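Local coordinates for 7,8-dihydro-6-hydroxymethylpterin pyrophosphokinase-dihydropteroate synthase (Plasmodium falciparum, PDB 6JWS), which probably catalyses two successive steps of folate biosynthesis, pyrophosphorylation of 6-hydroxymethyl-7,8-dihydropterin by ATP and condensation of the resulting diphosphate with 4-aminobenzoate to 7,8-dihydropteroate, at residues T36-L45 with M180-M191. The protein carries 1 engineered substitution. Residues are numbered along the deposited sequence; the frame is centred on the assembly and turned at random.
Sequences TALHLVEKYL and MLVVIKYIEELM. With CA (calcium ion), chain L; ATP (adenosine-5'-triphosphate), chain J.
I187 lies over L40, its CG2 meeting L40 CB at 3.9 Å and its CD1 the L40 carbonyl, while the two side chains run past each other in opposite directions. The branched residue serves both its flanks: CG2 turns to L40, and CG1 comes up to the ring edge of Y44, 4.0 Å from CD2 and near the ring plane. L190 CD1 approaches the same ring obliquely, 3.9 Å from Y44 CE2, and the hydroxyl beyond is hydrogen-bonded to E93 O. At one end of the interface L45, just past its helix, forks over the partner: CD2 lies 3.8 Å from V183 CG1, whereas CD1 touches I184 CG1, the two side chains crossing at about a right angle. At the other end M191 and L40 reach toward each other, the methyl CD1 of L40 meeting M191 CG at 3.8 Å; the methionine then bends at the thioether (chi3 -81°), which carries CE to within 3.9 Å of A37 CB. The interface exemplifies helices running broadly oppositely but strongly inclined (139° between directions), joined by van der Waals contacts of aliphatic, aromatic and thioether groups. Each also serves a separate site: E42 binds calcium through O and OE1, and L181 CD1 packs 3.7 Å from ATP C2. Helices 30-44 and 177-190, the two helices of the ferredoxin-like βαββαβ HPPK core, lie against its antiparallel sheet, A37 touching strand 16-24, I184 strand 208-214 and M180 both.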
loop_
_atom_site.group_PDB
_atom_site.type_symbol
_atom_site.label_atom_id
_atom_site.label_comp_id
_atom_site.label_asym_id
_atom_site.label_seq_id
_atom_site.Cartn_x
_atom_site.Cartn_y
_atom_site.Cartn_z
ATOM N N THR B 36 -11.344 -34.263 -15.025
ATOM C CA THR B 36 -11.674 -35.596 -15.521
ATOM C C THR B 36 -13.168 -35.659 -15.851
ATOM O O THR B 36 -13.553 -36.107 -16.931
ATOM C CB THR B 36 -11.229 -36.683 -14.522
ATOM O OG1 THR B 36 -9.809 -36.641 -14.336
ATOM C CG2 THR B 36 -11.672 -38.079 -14.908
ATOM N N ALA B 37 -14.007 -35.172 -14.924
ATOM C CA ALA B 37 -15.443 -35.096 -15.152
ATOM C C ALA B 37 -15.763 -34.177 -16.325
ATOM O O ALA B 37 -16.664 -34.493 -17.100
ATOM C CB ALA B 37 -16.175 -34.679 -13.895
ATOM N N LEU B 38 -15.039 -33.052 -16.470
ATOM C CA LEU B 38 -15.279 -32.178 -17.620
ATOM C C LEU B 38 -15.069 -32.951 -18.917
ATOM O O LEU B 38 -15.880 -32.837 -19.830
ATOM C CB LEU B 38 -14.360 -30.952 -17.625
ATOM C CG LEU B 38 -14.732 -29.800 -16.689
ATOM C CD1 LEU B 38 -13.659 -28.717 -16.744
ATOM C CD2 LEU B 38 -16.084 -29.212 -17.039
ATOM N N HIS B 39 -13.956 -33.692 -19.000
ATOM C CA HIS B 39 -13.654 -34.508 -20.165
ATOM C C HIS B 39 -14.777 -35.507 -20.432
ATOM O O HIS B 39 -15.252 -35.606 -21.557
ATOM C CB HIS B 39 -12.326 -35.247 -19.986
ATOM C CG HIS B 39 -11.138 -34.352 -19.989
ATOM N ND1 HIS B 39 -10.869 -33.483 -21.038
ATOM C CD2 HIS B 39 -10.113 -34.230 -19.111
ATOM C CE1 HIS B 39 -9.745 -32.845 -20.787
ATOM N NE2 HIS B 39 -9.267 -33.278 -19.603
ATOM N N LEU B 40 -15.201 -36.233 -19.389
ATOM C CA LEU B 40 -16.222 -37.258 -19.547
ATOM C C LEU B 40 -17.546 -36.639 -19.978
ATOM O O LEU B 40 -18.271 -37.237 -20.776
ATOM C CB LEU B 40 -16.325 -38.091 -18.266
ATOM C CG LEU B 40 -15.064 -38.899 -17.953
ATOM C CD1 LEU B 40 -15.147 -39.566 -16.592
ATOM C CD2 LEU B 40 -14.787 -39.926 -19.046
ATOM N N VAL B 41 -17.828 -35.420 -19.497
ATOM C CA VAL B 41 -19.001 -34.676 -19.944
ATOM C C VAL B 41 -18.879 -34.351 -21.441
ATOM O O VAL B 41 -19.839 -34.534 -22.189
ATOM C CB VAL B 41 -19.239 -33.415 -19.078
ATOM C CG1 VAL B 41 -20.284 -32.479 -19.675
ATOM C CG2 VAL B 41 -19.584 -33.756 -17.630
ATOM N N GLU B 42 -17.708 -33.843 -21.873
ATOM C CA GLU B 42 -17.457 -33.495 -23.271
ATOM C C GLU B 42 -17.607 -34.728 -24.162
ATOM O O GLU B 42 -18.053 -34.607 -25.300
ATOM C CB GLU B 42 -15.995 -33.085 -23.497
ATOM C CG GLU B 42 -15.748 -31.627 -23.834
ATOM C CD GLU B 42 -16.504 -30.943 -24.962
ATOM O OE1 GLU B 42 -16.831 -31.591 -25.978
ATOM O OE2 GLU B 42 -16.748 -29.729 -24.824
ATOM N N LYS B 43 -17.157 -35.887 -23.651
ATOM C CA LYS B 43 -17.131 -37.151 -24.379
ATOM C C LYS B 43 -18.538 -37.734 -24.528
ATOM O O LYS B 43 -18.951 -38.057 -25.637
ATOM C CB LYS B 43 -16.181 -38.125 -23.672
ATOM C CG LYS B 43 -15.886 -39.425 -24.411
ATOM C CD LYS B 43 -14.849 -40.264 -23.688
ATOM C CE LYS B 43 -14.437 -41.520 -24.430
ATOM N NZ LYS B 43 -14.069 -41.240 -25.837
ATOM N N TYR B 44 -19.283 -37.818 -23.414
ATOM C CA TYR B 44 -20.493 -38.622 -23.344
ATOM C C TYR B 44 -21.782 -37.799 -23.381
ATOM O O TYR B 44 -22.850 -38.383 -23.527
ATOM C CB TYR B 44 -20.474 -39.532 -22.112
ATOM C CG TYR B 44 -19.431 -40.624 -22.119
ATOM C CD1 TYR B 44 -19.184 -41.390 -23.254
ATOM C CD2 TYR B 44 -18.715 -40.925 -20.970
ATOM C CE1 TYR B 44 -18.230 -42.397 -23.252
ATOM C CE2 TYR B 44 -17.762 -41.934 -20.948
ATOM C CZ TYR B 44 -17.523 -42.673 -22.094
ATOM O OH TYR B 44 -16.592 -43.672 -22.064
ATOM N N LEU B 45 -21.714 -36.466 -23.257
ATOM C CA LEU B 45 -22.943 -35.698 -23.095
ATOM C C LEU B 45 -23.158 -34.664 -24.194
ATOM O O LEU B 45 -24.295 -34.322 -24.481
ATOM C CB LEU B 45 -22.986 -35.033 -21.714
ATOM C CG LEU B 45 -23.134 -35.990 -20.535
ATOM C CD1 LEU B 45 -23.234 -35.209 -19.225
ATOM C CD2 LEU B 45 -24.362 -36.872 -20.736
ATOM N N MET B 180 -30.223 -38.008 -19.089
ATOM C CA MET B 180 -28.954 -37.362 -18.788
ATOM C C MET B 180 -28.443 -37.803 -17.420
ATOM O O MET B 180 -27.259 -38.122 -17.271
ATOM C CB MET B 180 -29.033 -35.834 -18.842
ATOM C CG MET B 180 -27.702 -35.185 -18.482
ATOM S SD MET B 180 -27.510 -33.584 -19.260
ATOM C CE MET B 180 -28.531 -32.602 -18.172
ATOM N N LEU B 181 -29.338 -37.836 -16.425
ATOM C CA LEU B 181 -28.917 -38.218 -15.087
ATOM C C LEU B 181 -28.370 -39.647 -15.082
ATOM O O LEU B 181 -27.379 -39.936 -14.402
ATOM C CB LEU B 181 -30.080 -38.040 -14.112
ATOM C CG LEU B 181 -29.755 -38.353 -12.654
ATOM C CD1 LEU B 181 -28.595 -37.500 -12.152
ATOM C CD2 LEU B 181 -30.988 -38.147 -11.788
ATOM N N VAL B 182 -28.998 -40.532 -15.868
ATOM C CA VAL B 182 -28.535 -41.911 -15.959
ATOM C C VAL B 182 -27.087 -41.925 -16.449
ATOM O O VAL B 182 -26.223 -42.522 -15.805
ATOM C CB VAL B 182 -29.454 -42.781 -16.847
ATOM C CG1 VAL B 182 -28.859 -44.163 -17.092
ATOM C CG2 VAL B 182 -30.876 -42.878 -16.290
ATOM N N VAL B 183 -26.822 -41.234 -17.570
ATOM C CA VAL B 183 -25.465 -41.153 -18.101
ATOM C C VAL B 183 -24.520 -40.504 -17.087
ATOM O O VAL B 183 -23.371 -40.929 -16.956
ATOM C CB VAL B 183 -25.384 -40.458 -19.472
ATOM C CG1 VAL B 183 -23.975 -40.550 -20.038
ATOM C CG2 VAL B 183 -26.379 -41.030 -20.471
ATOM N N ILE B 184 -25.002 -39.485 -16.362
ATOM C CA ILE B 184 -24.177 -38.818 -15.367
ATOM C C ILE B 184 -23.811 -39.812 -14.268
ATOM O O ILE B 184 -22.664 -39.849 -13.812
ATOM C CB ILE B 184 -24.879 -37.558 -14.819
ATOM C CG1 ILE B 184 -24.789 -36.387 -15.803
ATOM C CG2 ILE B 184 -24.331 -37.181 -13.448
ATOM C CD1 ILE B 184 -25.851 -35.333 -15.595
ATOM N N LYS B 185 -24.800 -40.613 -13.842
ATOM C CA LYS B 185 -24.587 -41.645 -12.835
ATOM C C LYS B 185 -23.547 -42.644 -13.328
ATOM O O LYS B 185 -22.710 -43.086 -12.548
ATOM C CB LYS B 185 -25.906 -42.315 -12.436
ATOM C CG LYS B 185 -26.874 -41.429 -11.664
ATOM C CD LYS B 185 -26.317 -40.960 -10.335
ATOM C CE LYS B 185 -27.138 -39.838 -9.730
ATOM N NZ LYS B 185 -26.689 -39.524 -8.357
ATOM N N TYR B 186 -23.582 -42.954 -14.630
ATOM C CA TYR B 186 -22.567 -43.798 -15.238
ATOM C C TYR B 186 -21.194 -43.144 -15.082
ATOM O O TYR B 186 -20.272 -43.762 -14.539
ATOM C CB TYR B 186 -22.922 -44.147 -16.689
ATOM C CG TYR B 186 -21.965 -45.121 -17.331
ATOM C CD1 TYR B 186 -21.940 -46.454 -16.948
ATOM C CD2 TYR B 186 -21.063 -44.711 -18.302
ATOM C CE1 TYR B 186 -21.056 -47.359 -17.512
ATOM C CE2 TYR B 186 -20.178 -45.605 -18.884
ATOM C CZ TYR B 186 -20.172 -46.932 -18.486
ATOM O OH TYR B 186 -19.298 -47.822 -19.039
ATOM N N ILE B 187 -21.088 -41.878 -15.520
ATOM C CA ILE B 187 -19.856 -41.104 -15.412
ATOM C C ILE B 187 -19.322 -41.141 -13.978
ATOM O O ILE B 187 -18.141 -41.402 -13.770
ATOM C CB ILE B 187 -20.048 -39.666 -15.951
ATOM C CG1 ILE B 187 -20.157 -39.647 -17.476
ATOM C CG2 ILE B 187 -18.941 -38.735 -15.466
ATOM C CD1 ILE B 187 -20.765 -38.386 -18.031
ATOM N N GLU B 188 -20.191 -40.910 -12.982
ATOM C CA GLU B 188 -19.730 -40.900 -11.597
ATOM C C GLU B 188 -19.095 -42.242 -11.251
ATOM O O GLU B 188 -17.997 -42.275 -10.697
ATOM C CB GLU B 188 -20.842 -40.588 -10.588
ATOM C CG GLU B 188 -21.353 -39.164 -10.656
ATOM C CD GLU B 188 -22.363 -38.747 -9.603
ATOM O OE1 GLU B 188 -22.284 -39.239 -8.460
ATOM O OE2 GLU B 188 -23.221 -37.905 -9.923
ATOM N N GLU B 189 -19.806 -43.331 -11.584
ATOM C CA GLU B 189 -19.376 -44.689 -11.284
ATOM C C GLU B 189 -18.039 -44.979 -11.959
ATOM O O GLU B 189 -17.165 -45.579 -11.339
ATOM C CB GLU B 189 -20.428 -45.721 -11.703
ATOM C CG GLU B 189 -21.581 -45.871 -10.725
ATOM C CD GLU B 189 -21.219 -46.348 -9.325
ATOM O OE1 GLU B 189 -20.188 -47.062 -9.178
ATOM O OE2 GLU B 189 -21.977 -46.010 -8.376
ATOM N N LEU B 190 -17.879 -44.530 -13.214
ATOM C CA LEU B 190 -16.632 -44.736 -13.940
ATOM C C LEU B 190 -15.461 -44.179 -13.134
ATOM O O LEU B 190 -14.371 -44.748 -13.144
ATOM C CB LEU B 190 -16.695 -44.056 -15.309
ATOM C CG LEU B 190 -17.266 -44.866 -16.475
ATOM C CD1 LEU B 190 -17.141 -44.068 -17.766
ATOM C CD2 LEU B 190 -16.570 -46.214 -16.625
ATOM N N MET B 191 -15.704 -43.064 -12.434
ATOM C CA MET B 191 -14.644 -42.379 -11.711
ATOM C C MET B 191 -14.375 -43.071 -10.377
ATOM O O MET B 191 -13.452 -42.680 -9.656
ATOM C CB MET B 191 -14.959 -40.889 -11.528
ATOM C CG MET B 191 -14.775 -40.112 -12.821
ATOM S SD MET B 191 -15.105 -38.335 -12.723
ATOM C CE MET B 191 -16.891 -38.320 -12.835
HETATM CA CA CA L . -18.174 -33.363 -27.130
HETATM P PG ATP J . -28.809 -33.906 -4.750
HETATM O O1G ATP J . -28.127 -32.754 -4.034
HETATM O O2G ATP J . -30.320 -33.757 -4.800
HETATM O O3G ATP J . -28.207 -34.153 -6.119
HETATM P PB ATP J . -27.499 -35.637 -2.672
HETATM O O1B ATP J . -28.086 -36.769 -1.903
HETATM O O2B ATP J . -27.008 -34.425 -1.941
HETATM O O3B ATP J . -28.531 -35.222 -3.830
HETATM P PA ATP J . -26.218 -37.161 -4.820
HETATM O O1A ATP J . -26.000 -36.317 -6.038
HETATM O O2A ATP J . -25.254 -38.270 -4.548
HETATM O O3A ATP J . -26.281 -36.201 -3.539
HETATM O "O5'" ATP J . -27.712 -37.751 -4.832
HETATM C "C5'" ATP J . -28.593 -37.365 -5.920
HETATM C "C4'" ATP J . -29.992 -37.835 -5.620
HETATM O "O4'" ATP J . -30.939 -36.761 -5.861
HETATM C "C3'" ATP J . -30.475 -39.013 -6.473
HETATM O "O3'" ATP J . -31.311 -39.843 -5.677
HETATM C "C2'" ATP J . -31.177 -38.304 -7.635
HETATM O "O2'" ATP J . -32.219 -39.030 -8.245
HETATM C "C1'" ATP J . -31.792 -37.098 -6.937
HETATM N N9 ATP J . -31.946 -35.942 -7.821
HETATM C C8 ATP J . -33.096 -35.219 -8.005
HETATM N N7 ATP J . -32.943 -34.232 -8.857
HETATM C C5 ATP J . -31.606 -34.298 -9.228
HETATM C C6 ATP J . -30.827 -33.507 -10.094
HETATM N N6 ATP J . -31.314 -32.471 -10.765
HETATM N N1 ATP J . -29.521 -33.845 -10.248
HETATM C C2 ATP J . -29.044 -34.898 -9.569
HETATM N N3 ATP J . -29.685 -35.707 -8.727
HETATM C C4 ATP J . -30.980 -35.351 -8.599
HETATM O O HOH W 1 -19.409 -32.192 -28.418
HETATM O O HOH W 2 -19.394 -35.127 -28.273
#